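Long-range contacts in ArsR family transcriptional regulator (Staphylococcus aureus, PDB 6CDB), which binds zinc and probably acts as a DNA-binding transcriptional repressor responsive to Zn(II) or Co(II): residues E18-L23 with L62-L68; R30-L34 with I45-L51. The protein carries 1 engineered substitution. Residues are numbered along the deposited sequence.

Interaction 1 (E18-L23 with L62-L68); sequences EIFKAL and LLKSLHL. Engineered in segment 62-68: Leu66 (natural residue Val).
Residues 18-23 run along the C-terminal part of helix 10-23, while 62-65 form the last turn of helix 53-65; residues 66-68 lead out of it. The closest CA pairs set the register: Ile19 to Leu66 at 6.6 Å and Ala22 to Leu63 at 7.3 Å. Leu66 is the first residue off helical angles (-97/11), and His67, at 60/35, is the C-prime residue of a Schellman motif, with Leu68 N hydrogen-bonded to Leu63 O at 2.9 Å and His67 N to Lys64 O at 2.8 Å. Leu66 and, past the turn, Leu68 both point their CA-to-CB bonds at helix 10-23. Leu66, an engineered replacement of the natural Val, takes the mt rotamer and puts CD1 3.4 Å from Ala22 CB and 3.7 Å from Glu18 O. Leu68, also mt, reaches Ile19 CG2 with its CD2 (3.9 Å) and Leu23 CG with its CD1 (4.1 Å). At the edge Leu62 CD2 lies 4.4 Å from Ala22 CB; in the buried part Leu63 CD2 lies 4.4 Å from Leu23 CD2. The contact joins an N-terminal helix of the ArsR winged-helix fold to the end of its recognition helix. His97 of the second subunit, a zinc-binding residue, hydrogen-bonds through NE2 to His67 O in the turn. Between the segments the join is apolar: aliphatic groups in van der Waals contact, held by burial of their surface, without polar pairing.

Interaction 2 (R30-L34 with I45-L51); sequences RIMEL and ISHQLNL
Helices 30-34 and 45-49 cross steeply, their axes 10.8 Å apart at closest approach and their N-to-C directions 109° apart; Ile31 and Ile45 CA atoms are 6.9 Å apart, those of Arg30 and Leu49 7.5 Å. Ile45 points at the partner helix, its CG2 4.1 Å from Ile31 CG1 and its CG1 4.0 Å from CD2 of Leu34 (tt). Ser46 faces away and donates from OG to Leu51 O (2.7 Å). Gln48 adds its CB, 3.8 Å from Leu34 CD1. The contact packs the first helix of the helix-turn-helix, 42-49, with 53-65 as recognition helix, across helix 26-37 of the winged-helix domain. Leu49 (mt) fills the middle: CD1 sits 3.7 Å from Ile31 CG1 and CG 3.7 Å from Leu34 CD1. Its carbonyl O, at the helix end, accepts from NH1 (3.1 Å) and NH2 (3.2 Å) of Arg30 (chi1 -75°, chi2 -149°, chi3 -67°), and water 1 joins Arg30 NH2 (2.7 Å) to the same Leu49 O (2.9 Å). Leu49 CB covers one face of the guanidinium. Asn50, at positive phi (58/54), turns the chain out of the helix, and Leu51 (-126/147) brings CD2 to 3.6 Å from Arg30 NH2.

From the N terminus the chain runs through helix 10-23, where interaction 1 starts, and turns into helix 26-37, which carries the first half of interaction 2. Ten residues separate Leu34 from Ile45; they include strand 40-41 and the start of helix 42-49, and interaction 2 closes this short loop. Helix 53-65 follows, and interaction 1 closes the longer loop at 62-68, just before strand 69-74, so interaction 2 is nested inside interaction 1. Their centres are about 17 Å apart, yet Met32 bridges them: facing away from 45-51, it packs with CE against Leu23 CD2 and with SD against Leu63 CD1, both at 3.8 Å. Interaction 1 joins helices 10-23 and 53-65, interaction 2 helices 26-37 and 42-49.

Interaction 1 (E18-L23 with L62-L68)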
# COMPACT_ATOMS: atom_id res chain seq x y z
N GLU A 18 4.46 -7.49 -3.78
CA GLU A 18 4.72 -8.20 -2.53
C GLU A 18 4.58 -7.28 -1.32
O GLU A 18 4.11 -7.73 -0.26
CB GLU A 18 6.12 -8.82 -2.54
CG GLU A 18 6.38 -9.74 -3.72
CD GLU A 18 5.39 -10.88 -3.77
OE1 GLU A 18 5.17 -11.53 -2.72
OE2 GLU A 18 4.82 -11.12 -4.86
N ILE A 19 4.97 -6.01 -1.47
CA ILE A 19 4.81 -5.05 -0.39
C ILE A 19 3.34 -4.90 -0.04
O ILE A 19 2.96 -4.98 1.14
CB ILE A 19 5.43 -3.70 -0.77
CG1 ILE A 19 6.96 -3.80 -0.72
CG2 ILE A 19 4.92 -2.59 0.17
CD1 ILE A 19 7.66 -2.64 -1.38
N PHE A 20 2.49 -4.66 -1.04
CA PHE A 20 1.07 -4.48 -0.75
C PHE A 20 0.42 -5.77 -0.25
O PHE A 20 -0.51 -5.73 0.56
CB PHE A 20 0.34 -3.96 -1.98
CG PHE A 20 0.66 -2.52 -2.32
CD1 PHE A 20 0.49 -1.53 -1.37
CD2 PHE A 20 1.15 -2.18 -3.56
CE1 PHE A 20 0.80 -0.19 -1.68
CE2 PHE A 20 1.46 -0.85 -3.88
CZ PHE A 20 1.29 0.14 -2.92
N LYS A 21 0.88 -6.92 -0.74
CA LYS A 21 0.36 -8.18 -0.25
C LYS A 21 0.66 -8.36 1.23
O LYS A 21 -0.22 -8.71 2.02
CB LYS A 21 0.94 -9.35 -1.06
CG LYS A 21 0.09 -9.74 -2.23
CD LYS A 21 0.72 -10.88 -3.01
CE LYS A 21 -0.15 -11.28 -4.19
NZ LYS A 21 0.56 -12.23 -5.08
N ALA A 22 1.91 -8.08 1.63
CA ALA A 22 2.26 -8.19 3.04
C ALA A 22 1.50 -7.18 3.89
O ALA A 22 1.13 -7.48 5.03
CB ALA A 22 3.76 -8.01 3.22
N LEU A 23 1.27 -5.98 3.37
CA LEU A 23 0.53 -5.01 4.16
C LEU A 23 -0.97 -5.27 4.16
O LEU A 23 -1.70 -4.57 4.86
CB LEU A 23 0.80 -3.59 3.66
CG LEU A 23 2.21 -3.03 3.85
CD1 LEU A 23 2.35 -1.75 3.05
CD2 LEU A 23 2.47 -2.76 5.35
N LEU A 62 8.73 -10.84 8.75
CA LEU A 62 8.23 -10.70 7.38
C LEU A 62 8.38 -9.26 6.89
O LEU A 62 8.88 -9.02 5.78
CB LEU A 62 6.78 -11.15 7.28
CG LEU A 62 6.11 -10.79 5.95
CD1 LEU A 62 6.90 -11.29 4.71
CD2 LEU A 62 4.69 -11.31 5.91
N LEU A 63 7.95 -8.28 7.70
CA LEU A 63 8.03 -6.88 7.28
C LEU A 63 9.47 -6.44 7.05
O LEU A 63 9.75 -5.64 6.15
CB LEU A 63 7.34 -5.99 8.32
CG LEU A 63 5.84 -6.20 8.49
CD1 LEU A 63 5.29 -5.43 9.70
CD2 LEU A 63 5.08 -5.82 7.21
N LYS A 64 10.40 -6.98 7.85
CA LYS A 64 11.81 -6.62 7.67
C LYS A 64 12.36 -7.20 6.37
O LYS A 64 13.10 -6.52 5.65
CB LYS A 64 12.63 -7.09 8.87
CG LYS A 64 14.07 -6.56 8.86
CD LYS A 64 14.99 -7.37 9.78
CE LYS A 64 14.76 -7.04 11.23
NZ LYS A 64 15.66 -7.81 12.15
N SER A 65 12.01 -8.45 6.05
CA SER A 65 12.51 -9.05 4.82
C SER A 65 12.10 -8.25 3.59
O SER A 65 12.79 -8.30 2.56
CB SER A 65 12.02 -10.49 4.69
OG SER A 65 10.66 -10.50 4.29
N LEU A 66 10.99 -7.51 3.67
CA LEU A 66 10.53 -6.67 2.57
C LEU A 66 10.97 -5.22 2.72
O LEU A 66 10.47 -4.36 1.99
CB LEU A 66 9.01 -6.75 2.45
CG LEU A 66 8.48 -8.13 2.06
CD1 LEU A 66 6.98 -8.12 2.10
CD2 LEU A 66 8.97 -8.52 0.68
N HIS A 67 11.87 -4.94 3.66
CA HIS A 67 12.41 -3.59 3.87
C HIS A 67 11.32 -2.60 4.22
O HIS A 67 11.38 -1.43 3.83
CB HIS A 67 13.21 -3.11 2.65
CG HIS A 67 14.34 -4.01 2.29
ND1 HIS A 67 15.49 -4.09 3.05
CD2 HIS A 67 14.50 -4.89 1.27
CE1 HIS A 67 16.31 -4.98 2.52
NE2 HIS A 67 15.73 -5.48 1.44
N LEU A 68 10.32 -3.06 4.96
CA LEU A 68 9.26 -2.18 5.45
C LEU A 68 9.49 -1.70 6.88
O LEU A 68 9.01 -0.63 7.25
CB LEU A 68 7.90 -2.88 5.34
CG LEU A 68 7.54 -3.21 3.87
CD1 LEU A 68 6.24 -3.97 3.80
CD2 LEU A 68 7.48 -1.93 3.04

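Interaction 2 (R30-L34 with I45-L51)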
# COMPACT_ATOMS: atom_id res chain seq x y z
N ARG A 30 -1.74 -2.62 12.01
CA ARG A 30 -1.72 -2.05 13.35
C ARG A 30 -0.29 -1.88 13.86
O ARG A 30 0.05 -0.85 14.48
CB ARG A 30 -2.53 -2.92 14.32
CG ARG A 30 -4.04 -2.80 14.14
CD ARG A 30 -4.72 -3.02 15.48
NE ARG A 30 -4.56 -4.39 15.94
CZ ARG A 30 -4.50 -4.78 17.21
NH1 ARG A 30 -4.56 -3.90 18.21
NH2 ARG A 30 -4.35 -6.07 17.47
N ILE A 31 0.55 -2.87 13.61
CA ILE A 31 1.96 -2.75 13.96
C ILE A 31 2.59 -1.57 13.22
O ILE A 31 3.31 -0.75 13.82
CB ILE A 31 2.70 -4.07 13.64
CG1 ILE A 31 2.16 -5.21 14.52
CG2 ILE A 31 4.21 -3.89 13.78
CD1 ILE A 31 2.71 -6.57 14.14
N MET A 32 2.33 -1.46 11.91
CA MET A 32 2.96 -0.40 11.12
C MET A 32 2.49 0.97 11.57
O MET A 32 3.28 1.92 11.59
CB MET A 32 2.66 -0.58 9.64
CG MET A 32 3.25 -1.84 9.00
SD MET A 32 5.02 -1.76 8.72
CE MET A 32 5.02 -0.75 7.23
N GLU A 33 1.20 1.12 11.89
CA GLU A 33 0.72 2.41 12.36
C GLU A 33 1.36 2.77 13.70
O GLU A 33 1.78 3.92 13.91
CB GLU A 33 -0.81 2.38 12.44
CG GLU A 33 -1.47 3.75 12.59
CD GLU A 33 -1.60 4.18 14.04
OE1 GLU A 33 -1.64 3.29 14.91
OE2 GLU A 33 -1.64 5.40 14.29
N LEU A 34 1.48 1.79 14.61
CA LEU A 34 2.17 2.05 15.88
C LEU A 34 3.59 2.57 15.63
O LEU A 34 4.03 3.56 16.23
CB LEU A 34 2.20 0.76 16.73
CG LEU A 34 2.67 0.79 18.18
CD1 LEU A 34 2.09 -0.40 18.95
CD2 LEU A 34 4.20 0.79 18.29
N ILE A 45 5.31 -3.29 21.47
CA ILE A 45 4.31 -3.49 20.43
C ILE A 45 3.29 -4.52 20.89
O ILE A 45 2.07 -4.30 20.82
CB ILE A 45 4.98 -3.93 19.12
CG1 ILE A 45 5.93 -2.84 18.60
CG2 ILE A 45 3.91 -4.30 18.07
CD1 ILE A 45 6.89 -3.34 17.52
N SER A 46 3.79 -5.66 21.37
CA SER A 46 2.94 -6.74 21.85
C SER A 46 1.99 -6.25 22.94
O SER A 46 0.77 -6.47 22.86
CB SER A 46 3.83 -7.87 22.36
OG SER A 46 3.19 -8.55 23.42
N HIS A 47 2.53 -5.55 23.95
CA HIS A 47 1.69 -5.06 25.04
C HIS A 47 0.65 -4.06 24.54
O HIS A 47 -0.54 -4.16 24.87
CB HIS A 47 2.56 -4.42 26.11
CG HIS A 47 1.78 -3.81 27.23
ND1 HIS A 47 1.63 -2.45 27.39
CD2 HIS A 47 1.09 -4.39 28.24
CE1 HIS A 47 0.90 -2.21 28.46
NE2 HIS A 47 0.55 -3.37 28.99
N GLN A 48 1.08 -3.09 23.72
CA GLN A 48 0.18 -2.04 23.27
C GLN A 48 -0.95 -2.58 22.41
O GLN A 48 -2.11 -2.15 22.55
CB GLN A 48 0.97 -0.96 22.51
CG GLN A 48 0.20 0.34 22.29
CD GLN A 48 -0.66 0.72 23.50
OE1 GLN A 48 -0.15 1.17 24.54
NE2 GLN A 48 -1.98 0.54 23.37
N LEU A 49 -0.65 -3.52 21.50
CA LEU A 49 -1.67 -4.03 20.58
C LEU A 49 -2.40 -5.27 21.10
O LEU A 49 -3.36 -5.71 20.47
CB LEU A 49 -1.04 -4.35 19.21
CG LEU A 49 -0.33 -3.17 18.55
CD1 LEU A 49 0.33 -3.57 17.23
CD2 LEU A 49 -1.31 -2.02 18.32
N ASN A 50 -1.99 -5.81 22.24
CA ASN A 50 -2.55 -7.06 22.77
C ASN A 50 -2.38 -8.19 21.77
O ASN A 50 -3.33 -8.88 21.38
CB ASN A 50 -4.01 -6.89 23.20
CG ASN A 50 -4.45 -8.00 24.14
OD1 ASN A 50 -5.45 -8.68 23.90
ND2 ASN A 50 -3.69 -8.20 25.20
N LEU A 51 -1.13 -8.38 21.34
CA LEU A 51 -0.70 -9.46 20.48
C LEU A 51 0.47 -10.16 21.17
O LEU A 51 1.24 -9.52 21.89
CB LEU A 51 -0.27 -8.93 19.09
CG LEU A 51 -1.36 -8.16 18.34
CD1 LEU A 51 -0.81 -7.44 17.10
CD2 LEU A 51 -2.50 -9.14 17.96
O HOH W 1 -5.29 -7.62 19.51